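Local coordinates for molybdopterin biosynthesis moeA protein (Pyrococcus horikoshii, PDB 1WU2) that probably inserts molybdenum into adenylylated molybdopterin, the late step of molybdenum cofactor biosynthesis carried out by the MoeA family, at the interface of chains A and B. Sequence-based numbering; all coordinates share one arbitrary frame. Chains: chain A/B, molybdopterin biosynthesis moeA protein.

Contact 1: the interface of chains A and B. Residues chain A 366, 370; chain B 154-155, 162, 164-165, 168.
The guanidinium of B:Arg162 has the carbonyl carbon C of A:Leu370 and the carboxylate carbon CG of B:Asp165 at its edge, while amide nitrogen NE2 of B:Gln164 lies 3.4 Å above one face, towards the rim. NH2 of B:Arg162 donates a 3.0 Å hydrogen bond to the backbone O of A:Leu370, tilted 26° from the carbonyl plane. N and NE of B:Arg162 both bond OD2 of B:Asp165 from one face of the carboxylate; the nearly straight NE salt bridge (3.0 Å, 177° at H) holds the guanidinium against turning. A lysine in its place would probably leave either B:Asp165 without its side-chain partner or the carbonyl of A:Leu370 without its donor. The branched end of A:Leu370 suits apolar surroundings: CD2 packs 3.9 Å from CD2 of B:Leu155 and 3.7 Å from methyl CE of selenomethionine B:Met168, whose CG is anti to the backbone N (chi1 -180°) and whose later bends bring CE back. The CD1 methyls of A:Leu370 and A:Leu366 both come 3.3 Å from O of B:Gln164, and CD1 of A:Leu366 lies 3.5 Å from CB of B:Met168. They join helix 367-371 of chain A, and the residue before it, to helix 163-171 and its flanking residues in chain B, probably helping to hold the MoeA dimer together.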
loop_
_atom_site.group_PDB
_atom_site.type_symbol
_atom_site.label_atom_id
_atom_site.label_comp_id
_atom_site.label_asym_id
_atom_site.label_seq_id
_atom_site.Cartn_x
_atom_site.Cartn_y
_atom_site.Cartn_z
ATOM N N LEU A 366 -15.474 -14.216 8.676
ATOM C CA LEU A 366 -14.560 -13.101 8.462
ATOM C C LEU A 366 -13.130 -13.224 9.014
ATOM O O LEU A 366 -12.233 -12.532 8.535
ATOM C CB LEU A 366 -15.234 -11.849 9.056
ATOM C CG LEU A 366 -14.905 -10.431 8.587
ATOM C CD1 LEU A 366 -13.997 -9.784 9.603
ATOM C CD2 LEU A 366 -14.298 -10.364 7.195
ATOM N N LEU A 370 -8.951 -11.693 8.259
ATOM C CA LEU A 370 -8.112 -10.975 9.219
ATOM C C LEU A 370 -6.716 -11.594 9.343
ATOM O O LEU A 370 -5.721 -10.876 9.464
ATOM C CB LEU A 370 -8.780 -10.933 10.602
ATOM C CG LEU A 370 -9.620 -9.696 10.937
ATOM C CD1 LEU A 370 -10.587 -9.354 9.814
ATOM C CD2 LEU A 370 -10.370 -9.917 12.242
ATOM N N VAL B 154 -9.998 -10.872 18.845
ATOM C CA VAL B 154 -10.151 -10.914 17.388
ATOM C C VAL B 154 -9.237 -9.943 16.640
ATOM O O VAL B 154 -8.917 -10.179 15.476
ATOM C CB VAL B 154 -11.613 -10.658 16.940
ATOM C CG1 VAL B 154 -12.490 -11.788 17.392
ATOM C CG2 VAL B 154 -12.147 -9.321 17.456
ATOM N N LEU B 155 -8.843 -8.853 17.294
ATOM C CA LEU B 155 -7.910 -7.892 16.704
ATOM C C LEU B 155 -6.827 -7.514 17.710
ATOM O O LEU B 155 -7.125 -7.174 18.854
ATOM C CB LEU B 155 -8.651 -6.642 16.229
ATOM C CG LEU B 155 -9.467 -6.817 14.945
ATOM C CD1 LEU B 155 -10.565 -5.776 14.846
ATOM C CD2 LEU B 155 -8.562 -6.759 13.723
ATOM N N ARG B 162 -7.484 -2.358 8.296
ATOM C CA ARG B 162 -7.766 -2.520 6.875
ATOM C C ARG B 162 -9.274 -2.675 6.720
ATOM O O ARG B 162 -9.970 -2.850 7.708
ATOM C CB ARG B 162 -7.042 -3.757 6.350
ATOM C CG ARG B 162 -5.531 -3.730 6.545
ATOM C CD ARG B 162 -4.884 -5.089 6.406
ATOM N NE ARG B 162 -5.467 -6.047 7.340
ATOM C CZ ARG B 162 -5.305 -7.365 7.275
ATOM N NH1 ARG B 162 -4.561 -7.921 6.328
ATOM N NH2 ARG B 162 -5.893 -8.138 8.174
ATOM N N GLN B 164 -11.153 -5.150 6.006
ATOM C CA GLN B 164 -11.675 -6.372 6.625
ATOM C C GLN B 164 -11.661 -6.327 8.150
ATOM O O GLN B 164 -12.536 -6.900 8.785
ATOM C CB GLN B 164 -10.950 -7.635 6.114
ATOM C CG GLN B 164 -9.444 -7.716 6.400
ATOM C CD GLN B 164 -8.603 -7.443 5.168
ATOM O OE1 GLN B 164 -8.774 -6.417 4.516
ATOM N NE2 GLN B 164 -7.692 -8.359 4.847
ATOM N N ASP B 165 -10.668 -5.661 8.732
ATOM C CA ASP B 165 -10.602 -5.488 10.186
ATOM C C ASP B 165 -11.752 -4.626 10.675
ATOM O O ASP B 165 -12.342 -4.891 11.720
ATOM C CB ASP B 165 -9.299 -4.812 10.604
ATOM C CG ASP B 165 -8.075 -5.568 10.154
ATOM O OD1 ASP B 165 -8.025 -6.798 10.339
ATOM O OD2 ASP B 165 -7.102 -5.004 9.627
HETATM N N MSE B 168 -14.873 -6.588 10.910
HETATM C CA MSE B 168 -14.963 -7.325 12.172
HETATM C C MSE B 168 -15.439 -6.425 13.299
HETATM O O MSE B 168 -16.186 -6.867 14.160
HETATM C CB MSE B 168 -13.605 -7.931 12.560
HETATM C CG MSE B 168 -13.598 -8.736 13.877
HETATM SE SE MSE B 168 -14.781 -10.309 13.909
HETATM C CE MSE B 168 -13.590 -11.614 13.058
#

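Contact 2: the interface of chains A and B. Residues chain A 163-164, 167-168; chain B 211, 214-215, 366.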
loop_
_atom_site.group_PDB
_atom_site.type_symbol
_atom_site.label_atom_id
_atom_site.label_comp_id
_atom_site.label_asym_id
_atom_site.label_seq_id
_atom_site.Cartn_x
_atom_site.Cartn_y
_atom_site.Cartn_z
ATOM N N PRO A 163 4.742 10.401 -1.727
ATOM C CA PRO A 163 5.419 11.616 -1.254
ATOM C C PRO A 163 6.564 12.134 -2.138
ATOM O O PRO A 163 6.655 13.348 -2.322
ATOM C CB PRO A 163 5.948 11.192 0.112
ATOM C CG PRO A 163 4.941 10.193 0.581
ATOM C CD PRO A 163 4.600 9.409 -0.646
ATOM N N GLN A 164 7.397 11.239 -2.676
ATOM C CA GLN A 164 8.510 11.632 -3.545
ATOM C C GLN A 164 8.030 12.170 -4.899
ATOM O O GLN A 164 8.661 13.067 -5.472
ATOM C CB GLN A 164 9.529 10.485 -3.731
ATOM C CG GLN A 164 9.012 9.214 -4.438
ATOM C CD GLN A 164 8.778 8.050 -3.479
ATOM O OE1 GLN A 164 7.949 8.147 -2.575
ATOM N NE2 GLN A 164 9.504 6.949 -3.679
ATOM N N ALA A 167 6.798 15.722 -4.333
ATOM C CA ALA A 167 7.949 16.599 -4.168
ATOM C C ALA A 167 8.508 17.023 -5.522
ATOM O O ALA A 167 8.933 18.165 -5.689
ATOM C CB ALA A 167 9.022 15.895 -3.356
HETATM N N MSE A 168 8.511 16.095 -6.478
HETATM C CA MSE A 168 8.951 16.376 -7.844
HETATM C C MSE A 168 7.997 17.358 -8.498
HETATM O O MSE A 168 8.414 18.169 -9.320
HETATM C CB MSE A 168 9.016 15.092 -8.678
HETATM C CG MSE A 168 9.372 15.302 -10.152
HETATM SE SE MSE A 168 11.135 16.092 -10.399
HETATM C CE MSE A 168 12.191 14.426 -10.395
ATOM N N THR B 211 11.767 21.058 -1.554
ATOM C CA THR B 211 10.838 19.936 -1.715
ATOM C C THR B 211 10.806 18.965 -0.528
ATOM O O THR B 211 9.920 18.115 -0.459
ATOM C CB THR B 211 11.170 19.153 -3.001
ATOM O OG1 THR B 211 12.475 18.572 -2.901
ATOM C CG2 THR B 211 11.266 20.076 -4.200
ATOM N N ILE B 214 7.334 19.079 1.835
ATOM C CA ILE B 214 6.155 18.377 1.331
ATOM C C ILE B 214 6.389 16.864 1.245
ATOM O O ILE B 214 5.459 16.082 1.444
ATOM C CB ILE B 214 5.695 18.972 -0.036
ATOM C CG1 ILE B 214 4.306 18.452 -0.424
ATOM C CG2 ILE B 214 6.704 18.678 -1.148
ATOM C CD1 ILE B 214 3.162 19.119 0.323
HETATM N N MSE B 215 7.622 16.454 0.963
HETATM C CA MSE B 215 7.953 15.033 0.920
HETATM C C MSE B 215 7.860 14.415 2.306
HETATM O O MSE B 215 7.428 13.276 2.444
HETATM C CB MSE B 215 9.354 14.793 0.350
HETATM C CG MSE B 215 9.570 13.351 -0.092
HETATM SE SE MSE B 215 11.389 12.956 -0.653
HETATM C CE MSE B 215 12.296 13.219 1.043
ATOM N N LEU B 366 16.118 14.002 -7.356
ATOM C CA LEU B 366 14.820 13.516 -6.901
ATOM C C LEU B 366 14.304 12.364 -7.773
ATOM O O LEU B 366 13.543 11.524 -7.303
ATOM C CB LEU B 366 13.823 14.679 -6.952
ATOM C CG LEU B 366 12.562 14.684 -6.086
ATOM C CD1 LEU B 366 12.803 14.057 -4.728
ATOM C CD2 LEU B 366 12.056 16.121 -5.927
#
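Selenomethionine B:Met215 lays its side chain against the start of helix 163-171 of chain A. Its CB meets the methyl CB of A:Ala167 at 3.9 Å. With CG anti to the backbone N (chi1 -163°), the next carbon is carried along the first turn of the partner helix, where CG lies 3.7 Å from the backbone O of A:Pro163 and 4.0 Å from CA of A:Gln164. The chain runs on extended to the selenium and bends at the last torsion (chi3 65°), which turns methyl CE away from A:Gln164. An unbranched chain suits this place because its CB and CG can lie flat against the first turn. The backbone O of B:Met215 is 3.5 Å from ring carbon CB of A:Pro163.

Alanine suits the middle of the patch: its small side chain lets B:Thr211, B:Ile214 and B:Leu366 come close to the helix backbone. Methyl CG2 of B:Thr211 is 3.4 Å from the O of A:Ala167, and CG2 of B:Ile214 is 3.9 Å from its CA. On the other flank, CD2 of B:Leu366 packs 3.7 Å from CA of A:Met168, also a selenomethionine, and the two side chains slide past each other in opposite directions, so that CE of A:Met168 ends 3.8 Å from CB of B:Leu366.

In the fold, helix 163-171 of chain A, from the MoeA N-terminal region, thus rests on the beginning of helix 212-222 of chain B, in the probable molybdopterin-binding domain, with loop residue B:Leu366 of the C-terminal region alongside.

Contact 3: the interface of chains A and B. Residues chain A 211, 214-215, 366; chain B 163-164, 167, 170.
Helix 212-222, part of the probable molybdopterin-binding domain of this MoeA-family protein, packs its first turn in chain A against helix 163-171 of chain B. The preceding loop residue A:Thr211 also takes part. Its CG2 lies roughly anti to the backbone N (chi1, measured to OG1, -91°) and faces the methyl CB of B:Ala167 at 3.6 Å, while hydroxyl OG1 is 3.5 Å from the backbone O of the same alanine, at most a weak hydrogen bond. Threonine suits this border through the methyl it offers to the apolar side; in this copy the hydroxyl may add that weak bond.

B:Ala167 forms the middle of the patch, its short side chain allowing the opposing helix to approach; CB of selenomethionine A:Met215 packs 3.9 Å from its CB. Further along A:Met215, CG lies 3.8 Å from the backbone O of B:Pro163. The backbone O of A:Met215 in turn lies 3.5 Å from CB of B:Pro163, whose compact ring fits a first helical turn, where no amide hydrogen is needed for the helix's own bonding.

At the opposite end, A:Ile214 and B:Lys170 cross obliquely. The branch CG2 of A:Ile214, placed between the backbone N and carbonyl carbon (CG1 being anti to N, chi1 -173°), touches CB of B:Lys170 at 3.8 Å. The lysine therefore packs through the root of its aliphatic chain, and its long stem carries the side-chain amine NZ away from the isoleucine branch.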
loop_
_atom_site.group_PDB
_atom_site.type_symbol
_atom_site.label_atom_id
_atom_site.label_comp_id
_atom_site.label_asym_id
_atom_site.label_seq_id
_atom_site.Cartn_x
_atom_site.Cartn_y
_atom_site.Cartn_z
ATOM N N THR A 211 -22.167 -6.387 7.450
ATOM C CA THR A 211 -20.718 -6.223 7.498
ATOM C C THR A 211 -20.093 -5.831 6.147
ATOM O O THR A 211 -19.078 -5.137 6.115
ATOM C CB THR A 211 -20.107 -7.539 8.059
ATOM O OG1 THR A 211 -19.999 -7.442 9.488
ATOM C CG2 THR A 211 -18.682 -7.762 7.606
ATOM N N ILE A 214 -19.553 -1.650 5.101
ATOM C CA ILE A 214 -18.370 -0.962 5.605
ATOM C C ILE A 214 -17.070 -1.528 5.019
ATOM O O ILE A 214 -16.120 -0.780 4.806
ATOM C CB ILE A 214 -18.348 -0.959 7.165
ATOM C CG1 ILE A 214 -17.210 -0.083 7.706
ATOM C CG2 ILE A 214 -18.218 -2.371 7.729
ATOM C CD1 ILE A 214 -17.211 1.342 7.205
HETATM N N MSE A 215 -17.037 -2.832 4.740
HETATM C CA MSE A 215 -15.848 -3.447 4.152
HETATM C C MSE A 215 -15.651 -2.985 2.717
HETATM O O MSE A 215 -14.534 -2.691 2.306
HETATM C CB MSE A 215 -15.915 -4.974 4.187
HETATM C CG MSE A 215 -14.625 -5.626 3.690
HETATM SE SE MSE A 215 -14.645 -7.558 3.753
HETATM C CE MSE A 215 -15.891 -7.889 2.305
ATOM N N LEU A 366 -15.474 -14.216 8.676
ATOM C CA LEU A 366 -14.560 -13.101 8.462
ATOM C C LEU A 366 -13.130 -13.224 9.014
ATOM O O LEU A 366 -12.233 -12.532 8.535
ATOM C CB LEU A 366 -15.234 -11.849 9.056
ATOM C CG LEU A 366 -14.905 -10.431 8.587
ATOM C CD1 LEU A 366 -13.997 -9.784 9.603
ATOM C CD2 LEU A 366 -14.298 -10.364 7.195
ATOM N N PRO B 163 -9.794 -2.609 5.500
ATOM C CA PRO B 163 -11.236 -2.788 5.292
ATOM C C PRO B 163 -11.842 -4.007 6.012
ATOM O O PRO B 163 -12.925 -3.874 6.579
ATOM C CB PRO B 163 -11.346 -2.927 3.777
ATOM C CG PRO B 163 -10.210 -2.113 3.257
ATOM C CD PRO B 163 -9.089 -2.336 4.232
ATOM N N GLN B 164 -11.153 -5.150 6.006
ATOM C CA GLN B 164 -11.675 -6.372 6.625
ATOM C C GLN B 164 -11.661 -6.327 8.150
ATOM O O GLN B 164 -12.536 -6.900 8.785
ATOM C CB GLN B 164 -10.950 -7.635 6.114
ATOM C CG GLN B 164 -9.444 -7.716 6.400
ATOM C CD GLN B 164 -8.603 -7.443 5.168
ATOM O OE1 GLN B 164 -8.774 -6.417 4.516
ATOM N NE2 GLN B 164 -7.692 -8.359 4.847
ATOM N N ALA B 167 -14.522 -4.360 9.184
ATOM C CA ALA B 167 -15.668 -5.252 9.037
ATOM C C ALA B 167 -15.933 -6.029 10.324
ATOM O O ALA B 167 -17.075 -6.115 10.768
ATOM C CB ALA B 167 -15.434 -6.219 7.890
ATOM N N LYS B 170 -17.433 -3.832 13.033
ATOM C CA LYS B 170 -18.862 -3.633 12.810
ATOM C C LYS B 170 -19.650 -4.854 13.285
ATOM O O LYS B 170 -20.710 -4.711 13.894
ATOM C CB LYS B 170 -19.128 -3.363 11.324
ATOM C CG LYS B 170 -20.595 -3.136 10.942
ATOM C CD LYS B 170 -21.034 -1.690 11.129
ATOM C CE LYS B 170 -22.262 -1.365 10.285
ATOM N NZ LYS B 170 -23.327 -2.389 10.438
#

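Contact 1 and contact 3 are neighbours, their C-alpha centres about 7 Å apart, and share A:Leu366 and B:Gln164; both use helix 163-171 of chain B, so its surface is met by helix 367-371 in contact 1 and by helix 212-222 in contact 3. Contact 2 lies about 34 Å from each of them. It repeats most of contact 3 with the chains exchanged, and its B:Leu366 with A:Met168 echoes part of contact 1. The two-fold dimer of the deposited assembly, which MoeA proteins are known to form, is clasped at two separated places, each subunit giving its helix 163-171 to one and receiving its partner's at the other.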